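Local structure of lytic polysaccharide monooxygenase (Neurospora crassa, 4QI8) at residues 78-83 against 126-131; 137-142 against 183-188; 143-148 against 202-207; 152-157 against 190-195. The protein probably breaks down cellulose by oxidative cleavage of its glucosidic bonds, using a single copper ion, an oxygen cosubstrate and electrons from a reducing partner. All coordinates share one frame; numbering follows the deposited sequence. Where two conformers were deposited one is given.

All four contacts reach the same mixed sheet of the AA9 beta-sandwich. Contact 1 sits on strand 76-82. Contacts 2 and 3 use successive parts of its neighbour, strand 134-144. Contact 4 uses strand 155-166, on the other side of strand 134-144. Contact 1 is complete before the other three begin. Contact 2 alternates with contacts 3 and 4 along the chain, while contact 4 lies wholly between the segments of contact 3. The second segments of all three come from the long loop region after strand 178-179. Centres of contacts 3 and 4 lie about 6 Å apart, those of contacts 1 and 4 about 25 Å. These loops are thus fastened to the sheet toward its copper end.

Contact 1: residues 78-83 against 126-131; sequences FYLARV and KIPSCI
L80 projects from strand 76-82 toward the loop 126-131 and meets it with one methyl group. CD1 of L80 packs on CD1 of I131 at 3.7 Å, and this is the tight spot of the contact. The two side chains cross at about a right angle, so they touch at a point and not along their length. I131 reaches this point because its CG1 stands between the backbone N and the carbonyl carbon (chi1 59°). From there its chain runs out extended to CD1.

The rest is looser. P128 comes toward L80 tip to tip, and its CD lies 4.2 Å from CD1 of L80. I127 stands farther back. The backbones are well apart; the CA atoms of L80 and I127 are 8.9 Å from each other. Only side chains therefore join the two segments, and all the touching atoms are carbon.

The other side of the loop faces solvent. K126 and S129 are exposed there. R82 also points toward the loop but makes no contact with it; its guanidinium pairs with D85 and with the carbonyl of S133. C130 ties the loop to the C-terminus through its disulfide with C214.

On the strand, F78 lies on the same side as L80 and packs on F123 and V125 of strand 122-126. The loop then carries the chain from that strand to strand 134-144 in the mixed sheet. Such packing of a strand leucine under the loop that joins the two sheets is part of the hydrophobic core of the AA9 beta-sandwich.

Contact 2: residues 137-142 against 183-188; sequences LLRAEH and GAYKAS
E141 and Y185 meet although their backbones are far apart, with the CA atoms of strand residue E141 and loop residue Y185 12.7 Å from each other. Long side chains cover that gap from opposite directions. The hydroxyl of Y185 donates a very short hydrogen bond of 2.5 Å from OH to OE1 of E141. The carboxylate and the ring are nearly coplanar, their planes 12° apart. OE2 of E141 lies beside the same ring edge, 3.4 Å from CE2 of Y185. E141 is put there by its first torsion, with CG between the backbone N and the carbonyl carbon (chi1 79°), and an extended chain beyond.

R139, two residues back on the same strand face, holds the other oxygen. Its NH2 forms a salt bridge of 2.8 Å with OE2 of E141. The arginine comes from above the carboxylate plane, 62° out of it. The carboxylate is thus gripped by the arginine on one oxygen and by Y185 and Q77 on the other. Such surroundings would probably keep it ionised despite its burial. Replacing E141 by alanine would probably leave the R139 charge without its mate and the Y185 hydroxyl without this acceptor.

The network continues to Y79, whose hydroxyl bonds to that of Y185, and to F181, which forms a cation-pi contact with R139. Strand 134-144 runs between strands 76-82 and 155-166. Its other face, with L138 and A140, packs on strand 61-67 inside the sandwich. On the outer face of the mixed sheet, the loop 183-188 reaches the strand through Y185.

Contact 3: residues 143-148 against 202-207; sequences IGLHVA and TSYKNP
Y204 and L145 approach from opposite directions, the tyrosine from the loop 202-207 and the leucine from just past the end of strand 134-144. From CB of Y204 the ring is sent toward residues 143-148, since CG lies anti to the backbone N (chi1 177°). CE2, on one ring edge, has the amide of N206 near it, in the ring plane. That amide is itself held by Q77 and the carbonyl of E105. CE1, across the ring, is 3.7 Å from CD1 of L145, which comes in obliquely. CZ is almost as near to the same methyl. At the tip, OH of Y204 lies 3.6 Å from CD1 of L145. One methyl thus serves the whole outer corner of the ring. The hydroxyl finds its polar partner elsewhere, in a hydrogen bond to the carbonyl of G191. W115 meets the ring edge-to-face.

A second, separate touch is made by I143 and P207. They reach toward each other tip to tip, with CD1 of I143 3.7 Å from CG of P207. The backbones stay apart, with 9.7 Å between the CA atoms of I143 and P207.

L145 opens a type I beta turn that closes at A148, with a bond of 3.2 Å from A148 N to L145 O. The turn carries H146, a probable oxygen-binding residue, whose ring stacks on H72 of the copper site. The direct contact lies one step behind this site. Its chemistry is apolar, so only packing joins the two segments directly, with no directional bond to set their angle, and the one polar tip in the interface is satisfied by G191.

Contact 4: residues 152-157 against 190-195; sequences GAAQFY and PGILIN
F156 turns the edge of its ring, not a face, to I192. CD1 of I192 lies in the ring plane, 3.9 Å from CZ of F156. The two side chains cross at about a right angle. CG2 of I143 lies over one face of the ring, and OE2 of E141 comes to its edge beside CD2.

I192 serves two partners with its two branches. With CG1 anti to its carbonyl carbon (chi1 -66°), that branch runs to F156 while CG2 turns to A154. CG2 of I192 is 3.9 Å from CB of A154. The backbones come closest here, with the CA atoms of A154 and I192 6.0 Å apart. A water lies between the two backbones, 3.2 Å from N of A154, whose N-H it accepts, and 2.8 Å from O of I192.

The other flat groups point elsewhere. OH of Y157 donates to OE1 of Q155 at 2.7 Å, from above the carbonyl plane and 39° out of it. Y157 is a copper-site residue, and Q155 probably takes part in oxygen binding. Residues alternate along the strand, so F156 packs on the loop while Q155 and Y157 face the copper site.

The chemistry is thus divided. Apolar carbons and a water join the loop 190-195 to the start of strand 155-166 and the residue before it, and the polar groups of the site stay on the side away from that loop.

Contact 1: residues 78-83 against 126-131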
# COMPACT_ATOMS: atom_id res chain seq x y z
N PHE A 78 -3.23 1.47 1.95
CA PHE A 78 -2.96 2.01 0.62
C PHE A 78 -2.57 3.48 0.71
O PHE A 78 -3.16 4.25 1.48
CB PHE A 78 -4.19 1.88 -0.30
CG PHE A 78 -4.55 0.46 -0.64
CD1 PHE A 78 -3.90 -0.22 -1.67
CD2 PHE A 78 -5.54 -0.21 0.07
CE1 PHE A 78 -4.23 -1.51 -1.97
CE2 PHE A 78 -5.86 -1.52 -0.23
CZ PHE A 78 -5.20 -2.17 -1.25
N TYR A 79 -1.60 3.87 -0.11
CA TYR A 79 -1.11 5.24 -0.18
C TYR A 79 -1.05 5.68 -1.64
O TYR A 79 -0.80 4.87 -2.54
CB TYR A 79 0.29 5.37 0.38
CG TYR A 79 0.50 5.12 1.86
CD1 TYR A 79 0.45 3.84 2.39
CD2 TYR A 79 0.80 6.18 2.72
CE1 TYR A 79 0.69 3.62 3.76
CE2 TYR A 79 1.06 5.97 4.06
CZ TYR A 79 1.00 4.70 4.57
OH TYR A 79 1.28 4.52 5.91
N LEU A 80 -1.22 6.98 -1.85
CA LEU A 80 -0.98 7.61 -3.14
C LEU A 80 0.19 8.59 -3.06
O LEU A 80 0.45 9.18 -2.01
CB LEU A 80 -2.20 8.40 -3.57
CG LEU A 80 -3.38 7.59 -4.11
CD1 LEU A 80 -4.62 8.46 -4.29
CD2 LEU A 80 -3.02 6.93 -5.45
N ALA A 81 0.85 8.78 -4.20
CA ALA A 81 1.86 9.83 -4.34
C ALA A 81 1.74 10.41 -5.74
O ALA A 81 1.73 9.66 -6.72
CB ALA A 81 3.26 9.29 -4.11
N ARG A 82 1.65 11.73 -5.84
CA ARG A 82 1.46 12.38 -7.12
C ARG A 82 2.79 12.75 -7.77
O ARG A 82 3.61 13.48 -7.21
CB ARG A 82 0.60 13.63 -6.97
CG ARG A 82 0.23 14.25 -8.31
CD ARG A 82 -0.65 15.47 -8.15
NE ARG A 82 -1.05 16.06 -9.43
CZ ARG A 82 -0.28 16.86 -10.17
NH1 ARG A 82 0.94 17.19 -9.79
NH2 ARG A 82 -0.76 17.34 -11.31
N VAL A 83 2.97 12.27 -8.99
CA VAL A 83 4.16 12.61 -9.76
C VAL A 83 4.16 14.12 -10.07
O VAL A 83 3.15 14.64 -10.52
CB VAL A 83 4.15 11.83 -11.09
CG1 VAL A 83 5.38 12.19 -11.91
CG2 VAL A 83 4.08 10.32 -10.85
N LYS A 126 -10.79 2.93 -2.93
CA LYS A 126 -11.52 4.13 -3.29
C LYS A 126 -10.57 5.31 -3.45
O LYS A 126 -9.88 5.72 -2.51
CB LYS A 126 -12.62 4.46 -2.27
CG LYS A 126 -13.51 5.66 -2.65
CD LYS A 126 -14.10 5.58 -4.08
CE LYS A 126 -15.56 5.13 -4.11
NZ LYS A 126 -16.06 4.92 -5.51
N ILE A 127 -10.53 5.85 -4.66
CA ILE A 127 -9.68 6.99 -4.97
C ILE A 127 -10.43 8.28 -4.60
O ILE A 127 -11.54 8.50 -5.07
CB ILE A 127 -9.36 7.02 -6.48
CG1 ILE A 127 -8.70 5.71 -6.93
CG2 ILE A 127 -8.48 8.21 -6.83
CD1 ILE A 127 -7.34 5.40 -6.29
N PRO A 128 -9.84 9.13 -3.74
CA PRO A 128 -10.53 10.36 -3.33
C PRO A 128 -10.97 11.22 -4.51
O PRO A 128 -10.24 11.35 -5.50
CB PRO A 128 -9.48 11.09 -2.50
CG PRO A 128 -8.64 10.00 -1.95
CD PRO A 128 -8.55 8.98 -3.03
N SER A 129 -12.15 11.82 -4.41
CA SER A 129 -12.70 12.62 -5.50
C SER A 129 -11.98 13.95 -5.66
O SER A 129 -11.97 14.54 -6.75
CB SER A 129 -14.19 12.90 -5.26
OG SER A 129 -14.39 13.69 -4.09
N CYS A 130 -11.40 14.44 -4.57
CA CYS A 130 -11.01 15.84 -4.50
C CYS A 130 -9.55 16.11 -4.84
O CYS A 130 -9.15 17.27 -4.95
CB CYS A 130 -11.32 16.39 -3.10
SG CYS A 130 -10.47 15.52 -1.75
N ILE A 131 -8.75 15.06 -5.02
CA ILE A 131 -7.33 15.26 -5.25
C ILE A 131 -7.07 15.72 -6.69
O ILE A 131 -7.91 15.54 -7.58
CB ILE A 131 -6.51 14.00 -4.90
CG1 ILE A 131 -6.97 12.80 -5.73
CG2 ILE A 131 -6.62 13.70 -3.41
CD1 ILE A 131 -6.09 11.58 -5.57

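Contact 2: residues 137-142 against 183-188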
# COMPACT_ATOMS: atom_id res chain seq x y z
N LEU A 137 1.53 7.19 -8.19
CA LEU A 137 1.78 5.85 -7.73
C LEU A 137 0.77 5.50 -6.66
O LEU A 137 0.46 6.32 -5.79
CB LEU A 137 3.19 5.73 -7.15
CG LEU A 137 4.31 6.02 -8.14
CD1 LEU A 137 5.66 6.01 -7.44
CD2 LEU A 137 4.30 5.01 -9.27
N LEU A 138 0.28 4.26 -6.71
CA LEU A 138 -0.59 3.69 -5.69
C LEU A 138 0.16 2.54 -5.04
O LEU A 138 0.43 1.53 -5.68
CB LEU A 138 -1.90 3.20 -6.30
CG LEU A 138 -2.84 2.44 -5.35
CD1 LEU A 138 -3.34 3.29 -4.19
CD2 LEU A 138 -4.00 1.89 -6.15
N ARG A 139 0.54 2.74 -3.78
CA ARG A 139 1.28 1.74 -3.02
C ARG A 139 0.30 0.88 -2.23
O ARG A 139 -0.51 1.39 -1.46
CB ARG A 139 2.26 2.43 -2.07
CG ARG A 139 3.02 1.51 -1.13
CD ARG A 139 3.98 2.32 -0.27
NE ARG A 139 4.72 1.50 0.67
CZ ARG A 139 4.25 1.09 1.84
NH1 ARG A 139 3.04 1.47 2.24
NH2 ARG A 139 5.00 0.32 2.62
N ALA A 140 0.41 -0.44 -2.42
CA ALA A 140 -0.34 -1.44 -1.68
C ALA A 140 0.59 -2.08 -0.67
O ALA A 140 1.72 -2.43 -1.02
CB ALA A 140 -0.84 -2.51 -2.63
N GLU A 141 0.11 -2.26 0.55
CA GLU A 141 0.82 -3.09 1.51
C GLU A 141 -0.13 -3.90 2.35
O GLU A 141 -1.20 -3.44 2.73
CB GLU A 141 1.76 -2.29 2.41
CG GLU A 141 1.09 -1.56 3.56
CD GLU A 141 2.03 -0.66 4.35
OE1 GLU A 141 1.54 0.40 4.80
OE2 GLU A 141 3.24 -0.96 4.46
N HIS A 142 0.30 -5.13 2.62
CA HIS A 142 -0.27 -5.92 3.68
C HIS A 142 0.81 -6.11 4.73
O HIS A 142 1.96 -6.43 4.39
CB HIS A 142 -0.75 -7.28 3.21
CG HIS A 142 -1.52 -7.98 4.27
ND1 HIS A 142 -1.08 -9.14 4.88
CD2 HIS A 142 -2.65 -7.60 4.90
CE1 HIS A 142 -1.94 -9.45 5.84
NE2 HIS A 142 -2.89 -8.53 5.87
N GLY A 183 11.04 5.97 5.92
CA GLY A 183 10.95 7.13 6.79
C GLY A 183 9.71 7.11 7.66
O GLY A 183 9.76 7.47 8.83
N ALA A 184 8.59 6.69 7.09
CA ALA A 184 7.31 6.76 7.78
C ALA A 184 7.25 5.80 8.96
O ALA A 184 6.57 6.08 9.95
CB ALA A 184 6.17 6.45 6.82
N TYR A 185 7.91 4.66 8.82
CA TYR A 185 7.80 3.58 9.79
C TYR A 185 9.11 3.38 10.55
O TYR A 185 10.21 3.55 9.99
CB TYR A 185 7.44 2.26 9.11
CG TYR A 185 6.13 2.23 8.36
CD1 TYR A 185 5.15 3.19 8.54
CD2 TYR A 185 5.86 1.19 7.47
CE1 TYR A 185 3.96 3.13 7.86
CE2 TYR A 185 4.66 1.14 6.78
CZ TYR A 185 3.71 2.11 6.99
OH TYR A 185 2.51 2.11 6.31
N LYS A 186 8.96 2.99 11.81
CA LYS A 186 10.06 2.56 12.65
C LYS A 186 9.74 1.17 13.17
O LYS A 186 8.58 0.82 13.37
CB LYS A 186 10.29 3.53 13.81
CG LYS A 186 10.80 4.90 13.36
CD LYS A 186 11.17 5.81 14.51
CE LYS A 186 9.95 6.44 15.14
NZ LYS A 186 9.31 7.44 14.23
N ALA A 187 10.77 0.38 13.41
CA ALA A 187 10.60 -0.99 13.87
C ALA A 187 9.91 -1.07 15.23
O ALA A 187 9.36 -2.10 15.58
CB ALA A 187 11.95 -1.69 13.91
N SER A 188 9.95 0.02 15.99
CA SER A 188 9.33 0.08 17.31
C SER A 188 7.89 0.60 17.29
O SER A 188 7.26 0.71 18.34
CB SER A 188 10.15 0.99 18.22
OG SER A 188 10.27 2.27 17.62

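Contact 3: residues 143-148 against 202-207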
# COMPACT_ATOMS: atom_id res chain seq x y z
N ILE A 143 0.45 -5.95 6.00
CA ILE A 143 1.41 -6.12 7.09
C ILE A 143 1.03 -7.36 7.88
O ILE A 143 0.05 -7.35 8.63
CB ILE A 143 1.47 -4.88 8.02
CG1 ILE A 143 1.53 -3.58 7.21
CG2 ILE A 143 2.68 -5.01 8.91
CD1 ILE A 143 1.53 -2.31 8.05
N GLY A 144 1.78 -8.44 7.70
CA GLY A 144 1.52 -9.68 8.42
C GLY A 144 2.13 -9.61 9.80
O GLY A 144 3.34 -9.45 9.95
N LEU A 145 1.27 -9.76 10.81
CA LEU A 145 1.65 -9.50 12.20
C LEU A 145 1.70 -10.73 13.11
O LEU A 145 1.85 -10.61 14.32
CB LEU A 145 0.67 -8.49 12.82
CG LEU A 145 0.70 -7.10 12.18
CD1 LEU A 145 -0.40 -6.26 12.79
CD2 LEU A 145 2.04 -6.42 12.35
N HIS A 146 1.57 -11.92 12.53
CA HIS A 146 1.47 -13.14 13.33
C HIS A 146 2.66 -13.39 14.27
O HIS A 146 2.46 -14.02 15.31
CB HIS A 146 1.21 -14.36 12.44
CG HIS A 146 2.10 -14.44 11.25
ND1 HIS A 146 2.05 -13.52 10.23
CD2 HIS A 146 3.05 -15.33 10.91
CE1 HIS A 146 2.94 -13.84 9.31
NE2 HIS A 146 3.57 -14.93 9.71
N VAL A 147 3.87 -12.95 13.90
CA VAL A 147 5.05 -13.13 14.74
C VAL A 147 5.73 -11.80 15.08
O VAL A 147 6.90 -11.77 15.47
CB VAL A 147 6.05 -14.13 14.11
CG1 VAL A 147 5.43 -15.53 14.05
CG2 VAL A 147 6.50 -13.70 12.71
N ALA A 148 4.96 -10.72 15.03
CA ALA A 148 5.51 -9.37 15.08
C ALA A 148 5.90 -8.85 16.46
O ALA A 148 6.25 -7.69 16.59
CB ALA A 148 4.53 -8.42 14.43
N THR A 202 -6.68 -4.85 22.62
CA THR A 202 -8.05 -4.35 22.53
C THR A 202 -8.12 -3.11 21.65
O THR A 202 -9.19 -2.53 21.47
CB THR A 202 -8.61 -4.02 23.92
OG1 THR A 202 -7.75 -3.08 24.58
CG2 THR A 202 -8.72 -5.28 24.76
N SER A 203 -6.98 -2.73 21.09
CA SER A 203 -6.90 -1.63 20.14
C SER A 203 -5.74 -1.94 19.21
O SER A 203 -4.95 -2.84 19.48
CB SER A 203 -6.66 -0.31 20.85
OG SER A 203 -5.44 -0.34 21.57
N TYR A 204 -5.65 -1.20 18.11
CA TYR A 204 -4.58 -1.40 17.13
C TYR A 204 -4.24 -0.07 16.49
O TYR A 204 -5.09 0.57 15.87
CB TYR A 204 -4.97 -2.44 16.05
CG TYR A 204 -3.86 -2.56 15.03
CD1 TYR A 204 -2.66 -3.16 15.37
CD2 TYR A 204 -3.98 -2.03 13.75
CE1 TYR A 204 -1.61 -3.23 14.47
CE2 TYR A 204 -2.93 -2.09 12.85
CZ TYR A 204 -1.75 -2.69 13.21
OH TYR A 204 -0.72 -2.70 12.32
N LYS A 205 -2.98 0.35 16.63
CA LYS A 205 -2.55 1.61 16.05
C LYS A 205 -1.85 1.36 14.71
O LYS A 205 -0.68 0.98 14.66
CB LYS A 205 -1.58 2.32 16.99
CG LYS A 205 -1.12 3.69 16.50
CD LYS A 205 -2.28 4.63 16.33
CE LYS A 205 -1.84 6.01 15.88
NZ LYS A 205 -3.03 6.86 15.60
N ASN A 206 -2.56 1.57 13.61
CA ASN A 206 -1.94 1.40 12.30
C ASN A 206 -0.70 2.27 12.19
O ASN A 206 -0.72 3.43 12.60
CB ASN A 206 -2.88 1.83 11.19
CG ASN A 206 -4.13 0.99 11.12
OD1 ASN A 206 -5.07 1.22 11.88
ND2 ASN A 206 -4.14 0.01 10.23
N PRO A 207 0.37 1.75 11.58
CA PRO A 207 1.53 2.61 11.38
C PRO A 207 1.27 3.61 10.26
O PRO A 207 0.42 3.41 9.39
CB PRO A 207 2.64 1.62 11.02
CG PRO A 207 1.92 0.53 10.33
CD PRO A 207 0.60 0.40 11.05

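Contact 4: residues 152-157 against 190-195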
# COMPACT_ATOMS: atom_id res chain seq x y z
N GLY A 152 11.76 -6.42 13.82
CA GLY A 152 12.10 -6.91 12.50
C GLY A 152 11.34 -8.14 12.07
O GLY A 152 11.71 -8.76 11.07
N ALA A 153 10.24 -8.47 12.76
CA ALA A 153 9.47 -9.68 12.47
C ALA A 153 8.16 -9.45 11.73
O ALA A 153 7.57 -10.39 11.22
CB ALA A 153 9.23 -10.49 13.73
N ALA A 154 7.68 -8.20 11.67
CA ALA A 154 6.51 -7.88 10.85
C ALA A 154 6.86 -8.12 9.38
O ALA A 154 7.96 -7.83 8.94
CB ALA A 154 6.10 -6.43 11.08
N GLN A 155 5.90 -8.64 8.64
CA GLN A 155 6.11 -9.05 7.25
C GLN A 155 5.33 -8.14 6.31
O GLN A 155 4.10 -8.20 6.25
CB GLN A 155 5.67 -10.50 7.06
CG GLN A 155 6.46 -11.46 7.92
CD GLN A 155 6.05 -12.91 7.77
OE1 GLN A 155 5.12 -13.26 7.02
NE2 GLN A 155 6.75 -13.78 8.49
N PHE A 156 6.04 -7.29 5.56
CA PHE A 156 5.39 -6.36 4.64
C PHE A 156 5.37 -6.93 3.22
O PHE A 156 6.42 -7.26 2.65
CB PHE A 156 6.12 -5.01 4.63
CG PHE A 156 6.09 -4.27 5.94
CD1 PHE A 156 6.98 -4.58 6.96
CD2 PHE A 156 5.21 -3.22 6.13
CE1 PHE A 156 6.96 -3.87 8.15
CE2 PHE A 156 5.19 -2.51 7.31
CZ PHE A 156 6.07 -2.85 8.32
N TYR A 157 4.17 -7.02 2.65
CA TYR A 157 3.97 -7.51 1.28
C TYR A 157 3.48 -6.30 0.48
O TYR A 157 2.42 -5.76 0.76
CB TYR A 157 2.94 -8.65 1.28
CG TYR A 157 3.38 -9.83 2.11
CD1 TYR A 157 4.17 -10.84 1.55
CD2 TYR A 157 3.03 -9.95 3.46
CE1 TYR A 157 4.59 -11.92 2.30
CE2 TYR A 157 3.45 -11.03 4.21
CZ TYR A 157 4.23 -12.01 3.63
OH TYR A 157 4.67 -13.11 4.34
N PRO A 190 4.02 0.98 17.40
CA PRO A 190 3.16 0.07 18.15
C PRO A 190 2.24 -0.81 17.31
O PRO A 190 1.67 -1.76 17.86
CB PRO A 190 2.34 1.01 19.05
CG PRO A 190 2.39 2.31 18.37
CD PRO A 190 3.76 2.38 17.75
N GLY A 191 2.08 -0.51 16.03
CA GLY A 191 1.35 -1.37 15.12
C GLY A 191 2.25 -2.27 14.28
O GLY A 191 1.75 -3.00 13.41
N ILE A 192 3.56 -2.22 14.53
CA ILE A 192 4.56 -3.02 13.84
C ILE A 192 5.23 -4.00 14.82
O ILE A 192 5.36 -5.19 14.52
CB ILE A 192 5.59 -2.11 13.13
CG1 ILE A 192 4.90 -1.34 12.00
CG2 ILE A 192 6.76 -2.92 12.58
CD1 ILE A 192 5.76 -0.30 11.32
N LEU A 193 5.66 -3.47 15.97
CA LEU A 193 6.16 -4.27 17.08
C LEU A 193 4.98 -4.52 18.00
O LEU A 193 4.61 -3.66 18.79
CB LEU A 193 7.26 -3.52 17.83
CG LEU A 193 7.98 -4.33 18.91
CD1 LEU A 193 8.87 -5.36 18.25
CD2 LEU A 193 8.79 -3.44 19.85
N ILE A 194 4.39 -5.71 17.90
CA ILE A 194 3.13 -5.98 18.55
C ILE A 194 2.92 -7.47 18.68
O ILE A 194 3.19 -8.23 17.74
CB ILE A 194 1.95 -5.31 17.75
CG1 ILE A 194 0.61 -5.59 18.43
CG2 ILE A 194 1.93 -5.76 16.30
CD1 ILE A 194 -0.55 -4.82 17.81
N ASN A 195 2.43 -7.87 19.85
CA ASN A 195 1.94 -9.22 20.06
C ASN A 195 0.43 -9.22 19.88
O ASN A 195 -0.30 -8.73 20.75
CB ASN A 195 2.31 -9.69 21.46
CG ASN A 195 1.64 -10.99 21.82
OD1 ASN A 195 1.18 -11.75 20.96
ND2 ASN A 195 1.56 -11.25 23.13
O HOH W 1 7.87 -6.44 14.33